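Local coordinates for protein ethylbenzene dehydrogenase alpha-subunit (Aromatoleum aromaticum, PDB 2IVF) that is the large subunit of a molybdenum enzyme of the molybdopterin oxidoreductase family and holds two pterin dinucleotides, a molybdenum atom and an iron-sulfur cluster, at residues L244-L249 against R272-E277; Q508-F513 against I531-V536; S607-R612 against F920-Q925. All blocks are in the same frame, centred on the assembly; numbering follows the deposited sequence.

Contact 1 (L244-L249 against R272-E277); sequences LLDAEL and RYKGAE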
loop_
_atom_site.group_PDB
_atom_site.type_symbol
_atom_site.label_atom_id
_atom_site.label_comp_id
_atom_site.label_asym_id
_atom_site.label_seq_id
_atom_site.Cartn_x
_atom_site.Cartn_y
_atom_site.Cartn_z
ATOM N N LEU A 244 14.436 13.120 9.984
ATOM C CA LEU A 244 15.104 11.889 10.453
ATOM C C LEU A 244 16.590 11.896 10.169
ATOM O O LEU A 244 17.363 11.261 10.874
ATOM C CB LEU A 244 14.505 10.642 9.791
ATOM C CG LEU A 244 13.071 10.206 10.058
ATOM C CD1 LEU A 244 12.859 8.802 9.445
ATOM C CD2 LEU A 244 12.734 10.267 11.554
ATOM N N LEU A 245 17.014 12.642 9.157
ATOM C CA LEU A 245 18.421 12.711 8.853
ATOM C C LEU A 245 19.242 13.488 9.893
ATOM O O LEU A 245 20.468 13.439 9.872
ATOM C CB LEU A 245 18.604 13.324 7.511
ATOM C CG LEU A 245 18.046 12.498 6.346
ATOM C CD1 LEU A 245 18.131 13.320 5.055
ATOM C CD2 LEU A 245 18.831 11.178 6.249
ATOM N N ASP A 246 18.545 14.210 10.778
ATOM C CA ASP A 246 19.151 14.877 11.904
ATOM C C ASP A 246 19.028 14.152 13.260
ATOM O O ASP A 246 19.498 14.659 14.259
ATOM C CB ASP A 246 18.536 16.270 12.025
ATOM C CG ASP A 246 19.012 17.214 10.926
ATOM O OD1 ASP A 246 20.192 17.114 10.567
ATOM O OD2 ASP A 246 18.228 18.067 10.481
ATOM N N ALA A 247 18.389 12.979 13.274
ATOM C CA ALA A 247 18.204 12.206 14.455
ATOM C C ALA A 247 19.349 11.210 14.556
ATOM O O ALA A 247 19.950 10.833 13.539
ATOM C CB ALA A 247 16.855 11.490 14.388
ATOM N N GLU A 248 19.739 10.877 15.774
ATOM C CA GLU A 248 20.764 9.840 16.027
ATOM C C GLU A 248 20.087 8.555 16.452
ATOM O O GLU A 248 20.644 7.475 16.374
ATOM C CB GLU A 248 21.723 10.321 17.121
ATOM C CG GLU A 248 22.463 11.542 16.746
ATOM C CD GLU A 248 23.257 12.121 17.885
ATOM O OE1 GLU A 248 22.739 12.216 19.010
ATOM O OE2 GLU A 248 24.411 12.517 17.627
ATOM N N LEU A 249 18.843 8.664 16.905
ATOM C CA LEU A 249 18.118 7.493 17.403
ATOM C C LEU A 249 16.686 7.722 17.004
ATOM O O LEU A 249 16.179 8.835 17.217
ATOM C CB LEU A 249 18.153 7.405 18.926
ATOM C CG LEU A 249 17.445 6.260 19.648
ATOM C CD1 LEU A 249 17.981 4.914 19.152
ATOM C CD2 LEU A 249 17.617 6.421 21.211
ATOM N N ARG A 272 19.504 5.540 8.665
ATOM C CA ARG A 272 20.199 4.414 9.172
ATOM C C ARG A 272 21.667 4.357 8.663
ATOM O O ARG A 272 22.595 4.189 9.426
ATOM C CB ARG A 272 19.453 3.145 8.861
ATOM C CG ARG A 272 20.067 1.905 9.500
ATOM C CD ARG A 272 19.383 0.649 9.103
ATOM N NE ARG A 272 19.769 -0.502 9.935
ATOM C CZ ARG A 272 19.511 -1.777 9.631
ATOM N NH1 ARG A 272 18.840 -2.107 8.538
ATOM N NH2 ARG A 272 19.918 -2.734 10.443
ATOM N N TYR A 273 21.839 4.410 7.358
ATOM C CA TYR A 273 23.167 4.433 6.779
ATOM C C TYR A 273 24.063 5.642 7.204
ATOM O O TYR A 273 25.294 5.558 7.193
ATOM C CB TYR A 273 22.988 4.477 5.279
ATOM C CG TYR A 273 22.748 3.151 4.585
ATOM C CD1 TYR A 273 23.397 1.974 4.996
ATOM C CD2 TYR A 273 22.015 3.109 3.431
ATOM C CE1 TYR A 273 23.246 0.801 4.322
ATOM C CE2 TYR A 273 21.811 1.928 2.746
ATOM C CZ TYR A 273 22.434 0.768 3.195
ATOM O OH TYR A 273 22.343 -0.374 2.457
ATOM N N LYS A 274 23.444 6.775 7.510
ATOM C CA LYS A 274 24.141 7.984 7.996
ATOM C C LYS A 274 24.572 7.754 9.440
ATOM O O LYS A 274 25.421 8.468 9.966
ATOM C CB LYS A 274 23.156 9.161 7.917
ATOM C CG LYS A 274 23.745 10.517 8.022
ATOM C CD LYS A 274 22.656 11.570 8.074
ATOM C CE LYS A 274 23.312 12.907 8.264
ATOM N NZ LYS A 274 22.246 13.892 8.209
ATOM N N GLY A 275 23.979 6.767 10.096
ATOM C CA GLY A 275 24.408 6.396 11.430
ATOM C C GLY A 275 23.335 6.393 12.488
ATOM O O GLY A 275 23.594 5.985 13.631
ATOM N N ALA A 276 22.144 6.850 12.132
ATOM C CA ALA A 276 21.002 6.750 13.008
ATOM C C ALA A 276 20.680 5.286 13.399
ATOM O O ALA A 276 20.738 4.350 12.587
ATOM C CB ALA A 276 19.736 7.476 12.397
ATOM N N GLU A 277 20.402 5.083 14.665
ATOM C CA GLU A 277 19.990 3.794 15.154
ATOM C C GLU A 277 18.489 3.699 15.049
ATOM O O GLU A 277 17.773 4.541 15.570
ATOM C CB GLU A 277 20.436 3.657 16.593
ATOM C CG GLU A 277 19.947 2.454 17.334
ATOM C CD GLU A 277 20.950 2.088 18.477
ATOM O OE1 GLU A 277 21.801 2.942 18.849
ATOM O OE2 GLU A 277 20.941 0.926 18.918
#
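Leu249 and Glu277 lie side by side and point the same way, off the same face of a parallel sheet. In both, CG is anti to the backbone N (chi1 180° in Leu249, 172° in Glu277). The methyl CD1 of Leu249 rests against the aliphatic part of Glu277, 3.6 Å from its CG. The carboxylate of Glu277 lies farther out and forms a salt bridge with Lys434. At their backbone the two strands begin to pair. Glu277 N donates to Glu248 O at 2.9 Å, nearly straight at the hydrogen, but from well above the carbonyl plane. The same oxygen has Ala276 CA at 3.5 Å, a CA-H...O contact. Leu249 CA makes a similar contact with Glu277 O.

At the helix end of the contact, Lys274 reaches across with an extended chain. Its NZ meets Leu245 O at 2.5 Å, implausibly short for a hydrogen bond, so the exact length is doubtful. Asp246 OD1 is 4.5 Å from Lys274 NZ, too far for a salt bridge, and Asp246 OD2 bonds to Tyr119. Between the two ends, Ala276 CB packs on Ala247 O.

Helix 265-274 ends in a Schellman motif at Gly275, which turns the chain into strand 277-281. That strand runs parallel to strand 249-253, and strand 440-444 flanks the latter on its other side. The beta-subunit packs against the end of helix 265-274.

Contact 2 (Q508-F513 against I531-V536); sequences QMAEGF and IEFMKV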
loop_
_atom_site.group_PDB
_atom_site.type_symbol
_atom_site.label_atom_id
_atom_site.label_comp_id
_atom_site.label_asym_id
_atom_site.label_seq_id
_atom_site.Cartn_x
_atom_site.Cartn_y
_atom_site.Cartn_z
ATOM N N GLN A 508 -11.598 39.070 11.758
ATOM C CA GLN A 508 -11.986 39.956 12.869
ATOM C C GLN A 508 -12.568 39.216 14.088
ATOM O O GLN A 508 -12.379 39.640 15.218
ATOM C CB GLN A 508 -12.947 41.056 12.396
ATOM C CG GLN A 508 -14.309 40.576 11.934
ATOM C CD GLN A 508 -15.172 41.706 11.378
ATOM O OE1 GLN A 508 -14.949 42.875 11.686
ATOM N NE2 GLN A 508 -16.160 41.357 10.558
ATOM N N MET A 509 -13.260 38.107 13.849
ATOM C CA MET A 509 -13.732 37.213 14.910
ATOM C C MET A 509 -12.529 36.605 15.660
ATOM O O MET A 509 -12.505 36.543 16.890
ATOM C CB MET A 509 -14.613 36.118 14.274
ATOM C CG MET A 509 -15.283 35.093 15.208
ATOM S SD MET A 509 -16.135 33.767 14.272
ATOM C CE MET A 509 -16.838 32.787 15.607
ATOM N N ALA A 510 -11.530 36.175 14.897
ATOM C CA ALA A 510 -10.293 35.614 15.435
ATOM C C ALA A 510 -9.607 36.582 16.401
ATOM O O ALA A 510 -9.090 36.163 17.435
ATOM C CB ALA A 510 -9.348 35.246 14.287
ATOM N N GLU A 511 -9.603 37.866 16.051
ATOM C CA GLU A 511 -9.070 38.925 16.911
ATOM C C GLU A 511 -9.911 39.093 18.180
ATOM O O GLU A 511 -9.369 39.165 19.282
ATOM C CB GLU A 511 -9.009 40.256 16.153
ATOM C CG GLU A 511 -7.990 40.286 15.013
ATOM C CD GLU A 511 -8.108 41.534 14.123
ATOM O OE1 GLU A 511 -9.028 42.360 14.344
ATOM O OE2 GLU A 511 -7.276 41.682 13.190
ATOM N N GLY A 512 -11.229 39.164 18.025
ATOM C CA GLY A 512 -12.124 39.143 19.171
ATOM C C GLY A 512 -11.692 38.082 20.180
ATOM O O GLY A 512 -11.468 38.383 21.353
ATOM N N PHE A 513 -11.545 36.843 19.727
ATOM C CA PHE A 513 -11.160 35.775 20.642
ATOM C C PHE A 513 -9.815 36.032 21.315
ATOM O O PHE A 513 -9.646 35.741 22.494
ATOM C CB PHE A 513 -11.190 34.415 19.951
ATOM C CG PHE A 513 -12.554 33.824 19.907
ATOM C CD1 PHE A 513 -13.435 34.143 18.866
ATOM C CD2 PHE A 513 -12.988 32.998 20.932
ATOM C CE1 PHE A 513 -14.715 33.623 18.825
ATOM C CE2 PHE A 513 -14.261 32.462 20.905
ATOM C CZ PHE A 513 -15.137 32.781 19.845
ATOM N N ILE A 531 -7.062 28.318 20.275
ATOM C CA ILE A 531 -7.858 27.206 20.851
ATOM C C ILE A 531 -9.288 27.624 21.269
ATOM O O ILE A 531 -10.252 26.915 20.988
ATOM C CB ILE A 531 -7.162 26.607 22.078
ATOM C CG1 ILE A 531 -5.849 25.916 21.680
ATOM C CG2 ILE A 531 -8.039 25.577 22.767
ATOM C CD1 ILE A 531 -4.951 25.725 22.852
ATOM N N GLU A 532 -9.424 28.746 21.963
ATOM C CA GLU A 532 -10.743 29.210 22.365
ATOM C C GLU A 532 -11.619 29.427 21.136
ATOM O O GLU A 532 -12.760 28.966 21.073
ATOM C CB GLU A 532 -10.638 30.497 23.166
ATOM C CG GLU A 532 -9.870 30.353 24.491
ATOM C CD GLU A 532 -10.391 29.206 25.348
ATOM O OE1 GLU A 532 -11.613 28.964 25.342
ATOM O OE2 GLU A 532 -9.580 28.539 26.020
ATOM N N PHE A 533 -11.077 30.133 20.152
ATOM C CA PHE A 533 -11.757 30.315 18.862
ATOM C C PHE A 533 -12.186 28.969 18.316
ATOM O O PHE A 533 -13.321 28.782 17.874
ATOM C CB PHE A 533 -10.793 31.002 17.870
ATOM C CG PHE A 533 -11.303 31.086 16.447
ATOM C CD1 PHE A 533 -12.004 32.197 16.009
ATOM C CD2 PHE A 533 -11.034 30.075 15.533
ATOM C CE1 PHE A 533 -12.458 32.299 14.688
ATOM C CE2 PHE A 533 -11.496 30.173 14.205
ATOM C CZ PHE A 533 -12.205 31.295 13.797
ATOM N N MET A 534 -11.274 28.017 18.340
ATOM C CA MET A 534 -11.574 26.733 17.739
ATOM C C MET A 534 -12.698 26.008 18.461
ATOM O O MET A 534 -13.545 25.382 17.821
ATOM C CB MET A 534 -10.332 25.855 17.714
ATOM C CG MET A 534 -9.329 26.270 16.656
ATOM S SD MET A 534 -10.003 26.333 14.976
ATOM C CE MET A 534 -10.272 24.552 14.717
ATOM N N LYS A 535 -12.700 26.086 19.785
ATOM C CA LYS A 535 -13.737 25.457 20.569
ATOM C C LYS A 535 -15.101 25.970 20.130
ATOM O O LYS A 535 -16.003 25.184 19.897
ATOM C CB LYS A 535 -13.517 25.683 22.077
ATOM C CG LYS A 535 -12.236 25.049 22.606
ATOM C CD LYS A 535 -12.260 24.752 24.110
ATOM C CE LYS A 535 -12.027 25.977 24.966
ATOM N NZ LYS A 535 -11.911 25.634 26.436
ATOM N N VAL A 536 -15.222 27.281 19.965
ATOM C CA VAL A 536 -16.494 27.882 19.575
ATOM C C VAL A 536 -16.885 27.580 18.149
ATOM O O VAL A 536 -17.966 27.052 17.883
ATOM C CB VAL A 536 -16.466 29.380 19.753
ATOM C CG1 VAL A 536 -17.740 29.999 19.192
ATOM C CG2 VAL A 536 -16.282 29.701 21.242
#
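Phe513 lays one face of its ring over the backbone of Phe533, where two helices of the molybdopterin oxidoreductase region meet. Phe533 CA sits over that face, 3.8 Å from the ring centroid, as a CH-pi contact. The ring of Phe533 stands nearly upright to it. Its edge is turned toward the face of Phe513 in an offset edge-to-face pair, with the planes at 86° and the centroids 5.6 Å apart.

The axes of segments 508-513 and 531-536 approach to 9.3 Å, with 118° between their directions. With CG anti to the backbone N (chi1 172°), the Phe533 side chain heads for the other helix, where ring atom CD1 meets Ala510 CA and CE1 meets Met509. The Met509 chain is extended and brings SD to the Phe533 ring obliquely, a Met-aromatic contact. Apolar and aromatic packing carries the contact, which lies at the protein surface.

Arg516, one turn on from Phe513, adds a cation-pi contact to the Phe513 ring. On the other helix, Glu532 turns its carboxylate away from Phe513 to a salt bridge with Lys535. The outer rim of the Phe513 ring abuts Val536, whose CG2 lies near the ring plane, 3.4 Å from Phe513 CE2.

Contact 3 (S607-R612 against F920-Q925); sequences SQNPMR and FWDAHQ. With MD1 (phosphoric acid 4-(2-amino-4-oxo-3,4,5,6,-tetrahydro-pteridin-6-yl)-2-hydroxy-3,4-dimercapto-but-3-en-yl ester guanylate ester), chain N.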
loop_
_atom_site.group_PDB
_atom_site.type_symbol
_atom_site.label_atom_id
_atom_site.label_comp_id
_atom_site.label_asym_id
_atom_site.label_seq_id
_atom_site.Cartn_x
_atom_site.Cartn_y
_atom_site.Cartn_z
ATOM N N SER A 607 -16.687 9.950 1.052
ATOM C CA SER A 607 -15.355 9.594 1.558
ATOM C C SER A 607 -15.428 8.913 2.948
ATOM O O SER A 607 -14.638 9.188 3.869
ATOM C CB SER A 607 -14.434 10.812 1.568
ATOM O OG SER A 607 -14.470 11.447 0.297
ATOM N N GLN A 608 -16.355 7.968 3.046
ATOM C CA GLN A 608 -16.566 7.264 4.277
ATOM C C GLN A 608 -17.291 5.964 3.986
ATOM O O GLN A 608 -18.142 5.902 3.097
ATOM C CB GLN A 608 -17.381 8.137 5.218
ATOM C CG GLN A 608 -17.360 7.671 6.661
ATOM C CD GLN A 608 -18.643 7.017 7.161
ATOM O OE1 GLN A 608 -18.560 6.152 8.055
ATOM N NE2 GLN A 608 -19.843 7.428 6.621
ATOM N N ASN A 609 -16.974 4.935 4.774
ATOM C CA ASN A 609 -17.421 3.563 4.490
ATOM C C ASN A 609 -17.671 2.897 5.840
ATOM O O ASN A 609 -16.840 2.172 6.298
ATOM C CB ASN A 609 -16.267 2.904 3.691
ATOM C CG ASN A 609 -16.576 1.519 3.141
ATOM O OD1 ASN A 609 -17.710 1.053 3.139
ATOM N ND2 ASN A 609 -15.551 0.860 2.655
ATOM N N PRO A 610 -18.794 3.208 6.513
ATOM C CA PRO A 610 -18.986 2.786 7.915
ATOM C C PRO A 610 -18.984 1.288 8.122
ATOM O O PRO A 610 -18.623 0.809 9.196
ATOM C CB PRO A 610 -20.362 3.375 8.301
ATOM C CG PRO A 610 -21.075 3.647 7.035
ATOM C CD PRO A 610 -19.958 3.961 6.011
ATOM N N MET A 611 -19.393 0.524 7.103
ATOM C CA MET A 611 -19.433 -0.912 7.266
ATOM C C MET A 611 -18.073 -1.518 7.640
ATOM O O MET A 611 -18.045 -2.563 8.283
ATOM C CB MET A 611 -19.991 -1.596 6.043
ATOM C CG MET A 611 -21.449 -1.292 5.812
ATOM S SD MET A 611 -22.583 -1.895 7.130
ATOM C CE MET A 611 -22.367 -3.644 6.965
ATOM N N ARG A 612 -16.957 -0.914 7.230
ATOM C CA ARG A 612 -15.639 -1.336 7.793
ATOM C C ARG A 612 -15.003 -0.326 8.779
ATOM O O ARG A 612 -14.212 -0.702 9.656
ATOM C CB ARG A 612 -14.621 -1.678 6.706
ATOM C CG ARG A 612 -14.385 -0.599 5.679
ATOM C CD ARG A 612 -12.958 -0.535 5.284
ATOM N NE ARG A 612 -12.116 -0.155 6.406
ATOM C CZ ARG A 612 -11.592 1.057 6.619
ATOM N NH1 ARG A 612 -11.829 2.080 5.791
ATOM N NH2 ARG A 612 -10.841 1.262 7.694
ATOM N N PHE A 920 -6.728 -3.768 7.377
ATOM C CA PHE A 920 -8.159 -3.797 7.086
ATOM C C PHE A 920 -8.522 -4.070 5.656
ATOM O O PHE A 920 -7.715 -3.874 4.734
ATOM C CB PHE A 920 -8.900 -2.578 7.640
ATOM C CG PHE A 920 -8.529 -1.270 7.027
ATOM C CD1 PHE A 920 -8.923 -0.967 5.747
ATOM C CD2 PHE A 920 -7.857 -0.314 7.760
ATOM C CE1 PHE A 920 -8.633 0.248 5.197
ATOM C CE2 PHE A 920 -7.558 0.932 7.204
ATOM C CZ PHE A 920 -7.966 1.217 5.958
ATOM N N TRP A 921 -9.760 -4.532 5.476
ATOM C CA TRP A 921 -10.310 -4.893 4.181
ATOM C C TRP A 921 -11.712 -4.309 4.095
ATOM O O TRP A 921 -12.336 -4.004 5.142
ATOM C CB TRP A 921 -10.394 -6.424 4.062
ATOM C CG TRP A 921 -9.034 -7.060 4.182
ATOM C CD1 TRP A 921 -8.489 -7.612 5.297
ATOM C CD2 TRP A 921 -8.034 -7.132 3.165
ATOM N NE1 TRP A 921 -7.211 -8.095 5.031
ATOM C CE2 TRP A 921 -6.914 -7.815 3.721
ATOM C CE3 TRP A 921 -8.006 -6.776 1.822
ATOM C CZ2 TRP A 921 -5.751 -8.055 3.001
ATOM C CZ3 TRP A 921 -6.866 -7.012 1.116
ATOM C CH2 TRP A 921 -5.749 -7.635 1.693
ATOM N N ASP A 922 -12.228 -4.150 2.880
ATOM C CA ASP A 922 -13.593 -3.672 2.760
ATOM C C ASP A 922 -14.508 -4.797 3.135
ATOM O O ASP A 922 -14.184 -5.955 2.911
ATOM C CB ASP A 922 -13.864 -3.175 1.343
ATOM C CG ASP A 922 -14.985 -2.154 1.271
ATOM O OD1 ASP A 922 -15.775 -1.982 2.245
ATOM O OD2 ASP A 922 -15.088 -1.573 0.157
ATOM N N ALA A 923 -15.673 -4.466 3.690
ATOM C CA ALA A 923 -16.566 -5.481 4.270
ATOM C C ALA A 923 -17.094 -6.537 3.294
ATOM O O ALA A 923 -17.248 -7.701 3.675
ATOM C CB ALA A 923 -17.703 -4.839 5.009
ATOM N N HIS A 924 -17.345 -6.156 2.036
ATOM C CA HIS A 924 -17.883 -7.111 1.063
ATOM C C HIS A 924 -16.780 -7.963 0.416
ATOM O O HIS A 924 -17.006 -8.699 -0.589
ATOM C CB HIS A 924 -18.813 -6.437 0.049
ATOM C CG HIS A 924 -18.208 -5.300 -0.716
ATOM N ND1 HIS A 924 -16.957 -4.785 -0.446
ATOM C CD2 HIS A 924 -18.717 -4.549 -1.723
ATOM C CE1 HIS A 924 -16.714 -3.787 -1.274
ATOM N NE2 HIS A 924 -17.762 -3.626 -2.060
ATOM N N GLN A 925 -15.573 -7.880 0.980
ATOM C CA GLN A 925 -14.515 -8.853 0.669
ATOM C C GLN A 925 -14.548 -10.079 1.589
ATOM O O GLN A 925 -13.763 -11.037 1.414
ATOM C CB GLN A 925 -13.134 -8.221 0.787
ATOM C CG GLN A 925 -12.917 -7.018 -0.101
ATOM C CD GLN A 925 -11.500 -6.523 -0.026
ATOM O OE1 GLN A 925 -11.195 -5.520 0.673
ATOM N NE2 GLN A 925 -10.620 -7.200 -0.743
HETATM P PB MD1 N . -12.844 5.515 5.189
HETATM O O3B MD1 N . -12.189 4.693 4.007
HETATM O O1B MD1 N . -12.550 6.949 4.938
HETATM O O2B MD1 N . -14.195 5.028 5.547
HETATM O O3A MD1 N . -11.932 5.068 6.407
HETATM C C10 MD1 N . -10.726 5.769 6.782
HETATM C C11 MD1 N . -10.110 4.890 7.859
HETATM O O11 MD1 N . -9.485 3.799 7.100
HETATM C C12 MD1 N . -9.031 5.639 8.592
HETATM S S12 MD1 N . -8.341 7.074 7.966
HETATM C C13 MD1 N . -8.505 5.160 9.766
HETATM S S13 MD1 N . -7.256 5.948 10.584
HETATM C C14 MD1 N . -9.007 3.932 10.423
HETATM N N15 MD1 N . -8.108 2.845 10.616
HETATM C C16 MD1 N . -8.541 1.638 11.100
HETATM C C15 MD1 N . -7.581 0.681 11.371
HETATM O O14 MD1 N . -6.355 0.909 11.194
HETATM N N17 MD1 N . -8.072 -0.521 11.768
HETATM C C17 MD1 N . -9.437 -0.735 11.959
HETATM N N16 MD1 N . -9.798 -1.941 12.375
HETATM N N18 MD1 N . -10.337 0.236 11.730
HETATM C C20 MD1 N . -9.902 1.406 11.314
HETATM N N8 MD1 N . -10.801 2.408 11.131
HETATM C C7 MD1 N . -10.488 3.710 10.609
HETATM P PA MD1 N . -12.802 3.836 2.790
HETATM O O1A MD1 N . -11.730 3.828 1.749
HETATM O O2A MD1 N . -13.232 2.527 3.329
HETATM O "O5'" MD1 N . -14.069 4.625 2.275
HETATM C "C5'" MD1 N . -13.816 5.837 1.573
HETATM C "C4'" MD1 N . -14.567 5.840 0.305
HETATM O "O4'" MD1 N . -14.097 7.007 -0.359
HETATM C "C1'" MD1 N . -14.220 6.697 -1.747
HETATM N N9 MD1 N . -13.431 7.563 -2.634
HETATM C C4 MD1 N . -13.967 8.521 -3.375
HETATM N N3 MD1 N . -15.258 8.920 -3.468
HETATM C C2 MD1 N . -15.591 9.928 -4.275
HETATM N N2 MD1 N . -16.881 10.347 -4.363
HETATM N N1 MD1 N . -14.602 10.484 -5.063
HETATM C C6 MD1 N . -13.276 10.126 -5.020
HETATM O O6 MD1 N . -12.463 10.736 -5.714
HETATM C C5 MD1 N . -12.931 9.099 -4.127
HETATM N N7 MD1 N . -11.806 8.465 -3.818
HETATM C C8 MD1 N . -12.122 7.544 -2.903
HETATM C "C2'" MD1 N . -13.721 5.260 -1.867
HETATM O "O2'" MD1 N . -14.233 4.562 -3.028
HETATM C "C3'" MD1 N . -14.140 4.628 -0.532
HETATM O "O3'" MD1 N . -15.261 3.718 -0.687
#
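The start of the short helix 610-613 faces the loop 920-925, with the CA atoms of Arg612 and Ala923 5.5 Å apart. Arg612 lays its guanidinium flat on the ring of Phe920. The planes are 12° apart, and CZ lies 3.5 Å from the Phe920 ring centroid, a stacked cation-pi contact. NH2 sits over the centre of the ring. The chain bends at chi2 and chi3 on its way there, and CD passes 3.5 Å from Trp921 O.

While one face is on Phe920, the NH groups grip MD1. NH1 bonds to O2A, O3A and O11, and Arg612 NH2 donates to MD1 O11 at 2.9 Å. The stack and these bonds together fix the rotation of the guanidinium. Its positive charge probably offsets the negative charge of the diphosphate.

Asn609 bridges protein and ligand. Its ND2 donates to Asp922 OD1 at 2.9 Å and also to MD1 O2A at 2.9 Å. The amide and carboxylate planes are 83° apart, and ND2 meets OD1 from above the carboxylate plane. Ala923 N reaches the same oxygen from the opposite face. Ser641 also bonds to OD1, and Arg638 forms a salt bridge with OD2. Asn609 OD1 is taken by Ser642 and Ser641. Beside this, Met611 CB packs on Ala923 CB at 4.1 Å.

Residues from two family regions, far apart in sequence, thus meet on one cofactor. They hold the diphosphate and the adjoining oxygen O11 in a pterin dinucleotide site, as in molybdopterin oxidoreductases.

Overall arrangement
The three contacts come in series along the chain. Their centres are about 37 to 41 Å apart, and none touches another. Contacts 1 and 2 each join parts close in sequence within the molybdopterin oxidoreductase range. Contact 1 belongs to the four-stranded parallel sheet. Contact 2 pairs helices 504-520 and 526-540 at the surface, across the chain's centre from contact 3. In contact 3, 307 residues separate the segments. It links the turn and short helix that follow strand 602-606 of a separate mixed sheet to the dinucleotide-binding domain. Contact 1 is local strand pairing beside the beta-subunit and contact 2 local helix packing, while contact 3 brings two distant regions together around MD1.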